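Local structure of GDP-mannose-dependent alpha-(1-6)-phosphatidylinositol monomannoside mannosyltransferase (Corynebacterium glutamicum, 3OKP) at residues A[50-55]-A[60-65]; A[103-106]-A[112-115]; A[216-221]-A[245-250]. The protein is a glycosyltransferase of the GT-B class, built from two Rossmann-like domains, one of which carries guanosine-5'-diphosphate-alpha-d-mannose. One frame throughout, in Å; residues are numbered along the deposited sequence.

Interaction 1: residues A[50-55]-A[60-65]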
# COMPACT_ATOMS: atom_id res chain seq x y z
N HIS A 50 -21.18 13.46 -6.66
CA HIS A 50 -21.99 13.29 -7.88
C HIS A 50 -21.13 13.35 -9.14
O HIS A 50 -21.30 12.54 -10.06
CB HIS A 50 -23.10 14.35 -7.95
CG HIS A 50 -24.19 14.15 -6.94
ND1 HIS A 50 -24.62 15.16 -6.11
CD2 HIS A 50 -24.93 13.06 -6.63
CE1 HIS A 50 -25.58 14.71 -5.33
NE2 HIS A 50 -25.79 13.44 -5.63
N ALA A 51 -20.19 14.30 -9.17
CA ALA A 51 -19.28 14.47 -10.31
C ALA A 51 -18.37 13.26 -10.50
O ALA A 51 -18.13 12.84 -11.64
CB ALA A 51 -18.46 15.75 -10.15
N TYR A 52 -17.86 12.71 -9.40
CA TYR A 52 -17.01 11.52 -9.46
C TYR A 52 -17.79 10.27 -9.88
O TYR A 52 -17.33 9.53 -10.75
CB TYR A 52 -16.30 11.28 -8.12
CG TYR A 52 -15.34 10.11 -8.17
CD1 TYR A 52 -14.05 10.26 -8.68
CD2 TYR A 52 -15.74 8.84 -7.73
CE1 TYR A 52 -13.18 9.18 -8.74
CE2 TYR A 52 -14.87 7.75 -7.80
CZ TYR A 52 -13.59 7.94 -8.30
OH TYR A 52 -12.72 6.88 -8.36
N ASP A 53 -18.95 10.06 -9.28
CA ASP A 53 -19.78 8.89 -9.55
C ASP A 53 -20.25 8.83 -11.01
O ASP A 53 -20.42 7.75 -11.57
CB ASP A 53 -20.99 8.85 -8.60
CG ASP A 53 -20.59 8.70 -7.13
OD1 ASP A 53 -19.39 8.46 -6.84
OD2 ASP A 53 -21.47 8.83 -6.26
N LYS A 54 -20.44 10.01 -11.60
CA LYS A 54 -20.82 10.16 -13.01
C LYS A 54 -19.76 9.58 -13.96
O LYS A 54 -20.09 9.21 -15.10
CB LYS A 54 -21.07 11.65 -13.30
CG LYS A 54 -21.69 11.98 -14.66
CD LYS A 54 -23.17 11.59 -14.73
CE LYS A 54 -23.78 12.06 -16.04
NZ LYS A 54 -25.02 11.30 -16.37
N THR A 55 -18.52 9.49 -13.50
CA THR A 55 -17.42 8.98 -14.33
C THR A 55 -17.31 7.45 -14.32
O THR A 55 -16.62 6.87 -15.16
CB THR A 55 -16.04 9.58 -13.93
OG1 THR A 55 -15.62 9.05 -12.66
CG2 THR A 55 -16.10 11.10 -13.86
N VAL A 60 -22.98 3.68 -7.63
CA VAL A 60 -22.65 4.13 -6.27
C VAL A 60 -23.90 4.72 -5.64
O VAL A 60 -24.49 5.67 -6.16
CB VAL A 60 -21.50 5.18 -6.26
CG1 VAL A 60 -21.19 5.64 -4.83
CG2 VAL A 60 -20.24 4.62 -6.92
N ILE A 61 -24.32 4.13 -4.52
CA ILE A 61 -25.44 4.65 -3.73
C ILE A 61 -24.86 5.45 -2.57
O ILE A 61 -24.20 4.90 -1.68
CB ILE A 61 -26.36 3.51 -3.21
CG1 ILE A 61 -26.92 2.70 -4.39
CG2 ILE A 61 -27.49 4.08 -2.35
CD1 ILE A 61 -27.53 1.36 -4.01
N ARG A 62 -25.11 6.76 -2.59
CA ARG A 62 -24.53 7.66 -1.60
C ARG A 62 -25.39 7.81 -0.35
O ARG A 62 -26.57 8.16 -0.42
CB ARG A 62 -24.23 9.02 -2.22
CG ARG A 62 -23.09 9.03 -3.25
CD ARG A 62 -21.72 8.94 -2.59
NE ARG A 62 -20.63 9.00 -3.57
CZ ARG A 62 -19.34 9.06 -3.27
NH1 ARG A 62 -18.94 9.08 -2.00
NH2 ARG A 62 -18.44 9.11 -4.24
N TRP A 63 -24.78 7.53 0.80
CA TRP A 63 -25.38 7.75 2.11
C TRP A 63 -25.18 9.23 2.45
O TRP A 63 -24.04 9.70 2.51
CB TRP A 63 -24.71 6.82 3.13
CG TRP A 63 -25.27 6.81 4.54
CD1 TRP A 63 -24.58 7.05 5.69
CD2 TRP A 63 -26.63 6.52 4.94
NE1 TRP A 63 -25.41 6.94 6.78
CE2 TRP A 63 -26.67 6.62 6.35
CE3 TRP A 63 -27.80 6.20 4.25
CZ2 TRP A 63 -27.84 6.41 7.09
CZ3 TRP A 63 -28.97 5.99 4.98
CH2 TRP A 63 -28.98 6.10 6.39
N PRO A 64 -26.28 9.98 2.67
CA PRO A 64 -26.22 11.44 2.82
C PRO A 64 -25.66 11.89 4.18
O PRO A 64 -26.13 12.89 4.74
CB PRO A 64 -27.68 11.87 2.67
CG PRO A 64 -28.46 10.70 3.20
CD PRO A 64 -27.67 9.48 2.78
N ARG A 65 -24.68 11.16 4.69
CA ARG A 65 -24.00 11.49 5.93
C ARG A 65 -22.49 11.59 5.68
O ARG A 65 -21.93 10.83 4.88
CB ARG A 65 -24.27 10.42 7.00
CG ARG A 65 -25.63 10.51 7.68
CD ARG A 65 -25.68 11.66 8.67
NE ARG A 65 -26.65 11.45 9.75
CZ ARG A 65 -27.94 11.78 9.68
NH1 ARG A 65 -28.73 11.55 10.72
NH2 ARG A 65 -28.43 12.34 8.59

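Interaction 2: residues A[103-106]-A[112-115]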
# COMPACT_ATOMS: atom_id res chain seq x y z
N GLY A 103 -23.96 -8.98 10.91
CA GLY A 103 -25.16 -9.72 11.32
C GLY A 103 -26.39 -9.32 10.52
O GLY A 103 -27.13 -10.18 10.04
N THR A 104 -26.60 -8.01 10.38
CA THR A 104 -27.70 -7.46 9.59
C THR A 104 -27.61 -7.89 8.12
O THR A 104 -28.63 -8.18 7.49
CB THR A 104 -27.74 -5.91 9.67
OG1 THR A 104 -27.88 -5.51 11.04
CG2 THR A 104 -28.89 -5.33 8.85
N ALA A 105 -26.39 -7.93 7.59
CA ALA A 105 -26.16 -8.35 6.21
C ALA A 105 -26.63 -9.78 5.96
O ALA A 105 -27.27 -10.05 4.94
CB ALA A 105 -24.68 -8.18 5.84
N LYS A 106 -26.32 -10.69 6.88
CA LYS A 106 -26.80 -12.07 6.81
C LYS A 106 -28.32 -12.16 7.02
O LYS A 106 -28.98 -12.96 6.35
CB LYS A 106 -26.06 -12.96 7.82
CG LYS A 106 -24.60 -13.21 7.46
CD LYS A 106 -24.00 -14.35 8.26
CE LYS A 106 -22.64 -14.76 7.69
NZ LYS A 106 -21.88 -15.66 8.61
N LYS A 112 -22.66 -14.39 1.79
CA LYS A 112 -21.26 -14.25 2.15
C LYS A 112 -20.95 -12.83 2.62
O LYS A 112 -21.32 -11.85 1.96
CB LYS A 112 -20.35 -14.61 0.97
CG LYS A 112 -18.88 -14.72 1.33
CD LYS A 112 -18.00 -14.94 0.10
CE LYS A 112 -18.29 -16.28 -0.57
NZ LYS A 112 -17.29 -16.59 -1.62
N VAL A 113 -20.27 -12.73 3.76
CA VAL A 113 -19.79 -11.45 4.27
C VAL A 113 -18.27 -11.43 4.27
O VAL A 113 -17.62 -12.32 4.82
CB VAL A 113 -20.34 -11.14 5.69
CG1 VAL A 113 -19.75 -9.83 6.22
CG2 VAL A 113 -21.86 -11.06 5.68
N ILE A 114 -17.71 -10.40 3.64
CA ILE A 114 -16.27 -10.19 3.57
C ILE A 114 -15.94 -8.87 4.26
O ILE A 114 -16.68 -7.90 4.12
CB ILE A 114 -15.75 -10.16 2.10
CG1 ILE A 114 -16.24 -11.36 1.30
CG2 ILE A 114 -14.22 -10.10 2.06
CD1 ILE A 114 -17.46 -11.08 0.45
N ALA A 115 -14.84 -8.85 5.01
CA ALA A 115 -14.31 -7.61 5.58
C ALA A 115 -12.80 -7.53 5.37
O ALA A 115 -12.08 -8.51 5.60
CB ALA A 115 -14.66 -7.49 7.06

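Interaction 3: residues A[216-221]-A[245-250]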
# COMPACT_ATOMS: atom_id res chain seq x y z
N LEU A 216 19.36 6.34 6.08
CA LEU A 216 19.99 6.56 4.77
C LEU A 216 21.00 7.70 4.80
O LEU A 216 22.13 7.56 4.30
CB LEU A 216 18.92 6.82 3.70
CG LEU A 216 18.60 5.80 2.59
CD1 LEU A 216 19.12 4.38 2.84
CD2 LEU A 216 17.11 5.79 2.25
N ILE A 217 20.60 8.83 5.39
CA ILE A 217 21.46 10.00 5.52
C ILE A 217 22.72 9.69 6.34
O ILE A 217 23.83 10.11 5.98
CB ILE A 217 20.69 11.22 6.10
CG1 ILE A 217 19.73 11.79 5.05
CG2 ILE A 217 21.64 12.30 6.60
CD1 ILE A 217 18.62 12.68 5.62
N LYS A 218 22.55 8.93 7.41
CA LYS A 218 23.66 8.55 8.28
C LYS A 218 24.63 7.57 7.61
O LYS A 218 25.80 7.49 7.97
CB LYS A 218 23.15 7.99 9.61
CG LYS A 218 22.55 9.05 10.53
CD LYS A 218 22.00 8.46 11.82
CE LYS A 218 21.25 9.51 12.63
NZ LYS A 218 20.86 8.99 13.97
N ALA A 219 24.13 6.82 6.63
CA ALA A 219 24.95 5.89 5.86
C ALA A 219 25.71 6.57 4.71
O ALA A 219 26.68 6.01 4.19
CB ALA A 219 24.09 4.74 5.32
N MET A 220 25.28 7.78 4.34
CA MET A 220 25.86 8.47 3.18
C MET A 220 27.38 8.78 3.23
O MET A 220 28.05 8.60 2.22
CB MET A 220 25.05 9.71 2.77
CG MET A 220 23.76 9.39 2.00
SD MET A 220 23.95 8.36 0.52
CE MET A 220 24.67 9.53 -0.63
N PRO A 221 27.91 9.26 4.38
CA PRO A 221 29.35 9.58 4.40
C PRO A 221 30.25 8.47 3.84
O PRO A 221 31.16 8.75 3.06
CB PRO A 221 29.64 9.83 5.88
CG PRO A 221 28.34 10.36 6.41
CD PRO A 221 27.28 9.56 5.68
N ARG A 245 16.88 17.49 7.09
CA ARG A 245 17.77 18.51 6.52
C ARG A 245 18.96 18.79 7.45
O ARG A 245 20.08 18.95 6.98
CB ARG A 245 16.99 19.79 6.22
CG ARG A 245 16.03 19.69 5.04
CD ARG A 245 15.35 21.03 4.78
NE ARG A 245 14.51 21.03 3.58
CZ ARG A 245 14.95 21.27 2.35
NH1 ARG A 245 16.23 21.52 2.12
NH2 ARG A 245 14.10 21.25 1.33
N ARG A 246 18.70 18.83 8.76
CA ARG A 246 19.75 19.04 9.75
C ARG A 246 20.74 17.87 9.77
O ARG A 246 21.96 18.07 9.84
CB ARG A 246 19.16 19.25 11.14
CG ARG A 246 20.09 19.97 12.11
CD ARG A 246 19.63 19.87 13.56
NE ARG A 246 19.84 18.53 14.11
CZ ARG A 246 18.87 17.68 14.44
NH1 ARG A 246 17.60 18.02 14.30
NH2 ARG A 246 19.18 16.49 14.93
N LEU A 247 20.21 16.65 9.70
CA LEU A 247 21.03 15.44 9.61
C LEU A 247 21.93 15.44 8.37
O LEU A 247 23.05 14.94 8.41
CB LEU A 247 20.14 14.20 9.63
CG LEU A 247 20.00 13.33 10.89
CD1 LEU A 247 20.39 14.02 12.20
CD2 LEU A 247 18.60 12.74 10.97
N ALA A 248 21.42 16.00 7.28
CA ALA A 248 22.11 15.99 5.99
C ALA A 248 23.08 17.16 5.78
O ALA A 248 23.66 17.29 4.69
CB ALA A 248 21.10 15.92 4.85
N THR A 249 23.28 17.98 6.81
CA THR A 249 24.07 19.22 6.70
C THR A 249 25.49 19.02 6.16
O THR A 249 25.95 19.81 5.33
CB THR A 249 24.13 20.00 8.05
OG1 THR A 249 22.81 20.12 8.60
CG2 THR A 249 24.70 21.40 7.85
N ASP A 250 26.17 17.97 6.62
CA ASP A 250 27.55 17.72 6.21
C ASP A 250 27.67 16.87 4.93
O ASP A 250 28.77 16.64 4.44
CB ASP A 250 28.35 17.09 7.36
CG ASP A 250 28.49 18.02 8.55
OD1 ASP A 250 28.61 19.25 8.34
OD2 ASP A 250 28.48 17.53 9.70

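Interaction 1: residues A[50-55]-A[60-65]
Asp53, on helix 46-53, faces the edge strand 59-63 at Val60 and Arg62, with the CA atoms of Asp53 and Val60 6.5 Å apart; no backbone hydrogen bond joins the two segments. Val60 and Arg62 direct their side chains at the helix, whereas Ile61 between them turns to the other side of the sheet, onto Ile81 of helix 72-84. The contact is carried by a side-on salt bridge. Arg62 offers NE and NH2 along one edge of its guanidinium, and each nitrogen takes a different carboxylate oxygen of Asp53. NE reaches OD2 of Asp53 at 2.8 Å in a nearly straight bond (174°) that uses the syn lone pair. NH2 of Arg62 meets Asp53 OD1 at 2.8 Å, again on the syn side but somewhat above the carboxylate plane. The two flat groups are only 14° from coplanar, and the paired bonds resist rotation of either one. The first torsion of Arg62 (chi1 -69°) sets CG beside the backbone N, 3.4 Å from OD2 of Asp53, and a bend at chi2 then swings the guanidinium round to the carboxylate. Val60 borders the carboxylate as an apolar neighbour, its CG1 3.5 Å from Asp53 OD2. NH2 also bonds to Pro15 O and NH1 to Ser42 O, tying the guanidinium to the loop at Pro15 and to the end of the neighbouring strand 37-42. The arrangement belongs to the beta-alpha-beta crossover of strand 37-42, helix 46-53 and strand 59-63, at the border of the parallel sheet in the N-terminal Rossmann-like domain of a GT-B fold.

Interaction 2: residues A[103-106]-A[112-115]
Val113 overlaps helix 102-107 with one methyl, CG2, which meets both Ala105 and Lys106. It stands 4.0 Å from CB of Ala105 and 3.9 Å from CG of Lys106, so a single branch touches two successive helix residues. The valine's first torsion (chi1 176°) sets CG2 on the backbone N side, anti to the carbonyl carbon. Behind this methyl pairing, the CA atoms of Ala105 and Val113 are 7.3 Å apart. No hydrogen bond crosses between the segments. Strand 89-92, helix 102-107 and strand 112-116 form a beta-alpha-beta unit of the N-terminal Rossmann-like domain, and here the helix lies against the strand that follows it. Ala105 also touches Met78 of helix 72-84, while Val113 reaches Phe92 on the adjacent strand, which continues the apolar layer under the helices. Lys106 takes part through CG, where its side chain runs at a slant past that of Val113. Beyond CG the lysine chain is extended, and its NZ forms a salt bridge with Asp142 OD1, just ahead of strand 143-146. The other carboxylate oxygen of Asp142, OD2, accepts a hydrogen bond from the backbone N of Val113, while OD1 pairs with the lysine.

Interaction 3: residues A[216-221]-A[245-250]
Ile217 leaves helix 213-226 with CB directed at the end of helix 241-247, and its branches divide there. CG2, anti to the backbone N, rests over the peptide that joins Leu247 to Ala248: it is 3.5 Å from the carbonyl O of Leu247 and 3.8 Å from CA of Ala248. The same methyl also meets the side chains of both residues, at 3.9 Å from Leu247 CB and 4.1 Å from Ala248 CB. CG1 of Ile217 leads on, through an extended chi2 (162°), to CD1 of Ile217, which ends 4.2 Å from CB of Ala248. Ile217 also packs on Ile234 of strand 231-235, and Ala248 on Val255 and Phe257 of strand 255-259. Two helices on one side of the parallel sheet in the C-terminal Rossmann-like domain of the GT-B fold thus meet above neighbouring strands. Ala248 is the first residue to depart from helical backbone angles, so the isoleucine packs where helix 241-247 gives way to a turn. Toward the surface, the extended chain of Lys218 passes by Leu247, with CE 4.4 Å from CG of the leucine. This is a loose aliphatic contact at the margin of the buried Ile217 and Ala248.

Interactions 1 and 2 reach the same seven-stranded parallel sheet of the N-terminal domain and each joins the helix of a beta-alpha-beta unit to the following strand; their centres are 23 Å apart and they do not touch. Interaction 3 lies in the other domain, about 47 Å and 51 Å from them between centres, and joins two helices instead. Chemistry follows position: at the surface, interaction 1 depends on a bidentate salt bridge at the edge strand, whereas interaction 2, on an inner strand, is buried methyl packing with its charged pair set outside it. Interaction 3, partly buried, is also apolar but packs a side chain onto a helix terminus.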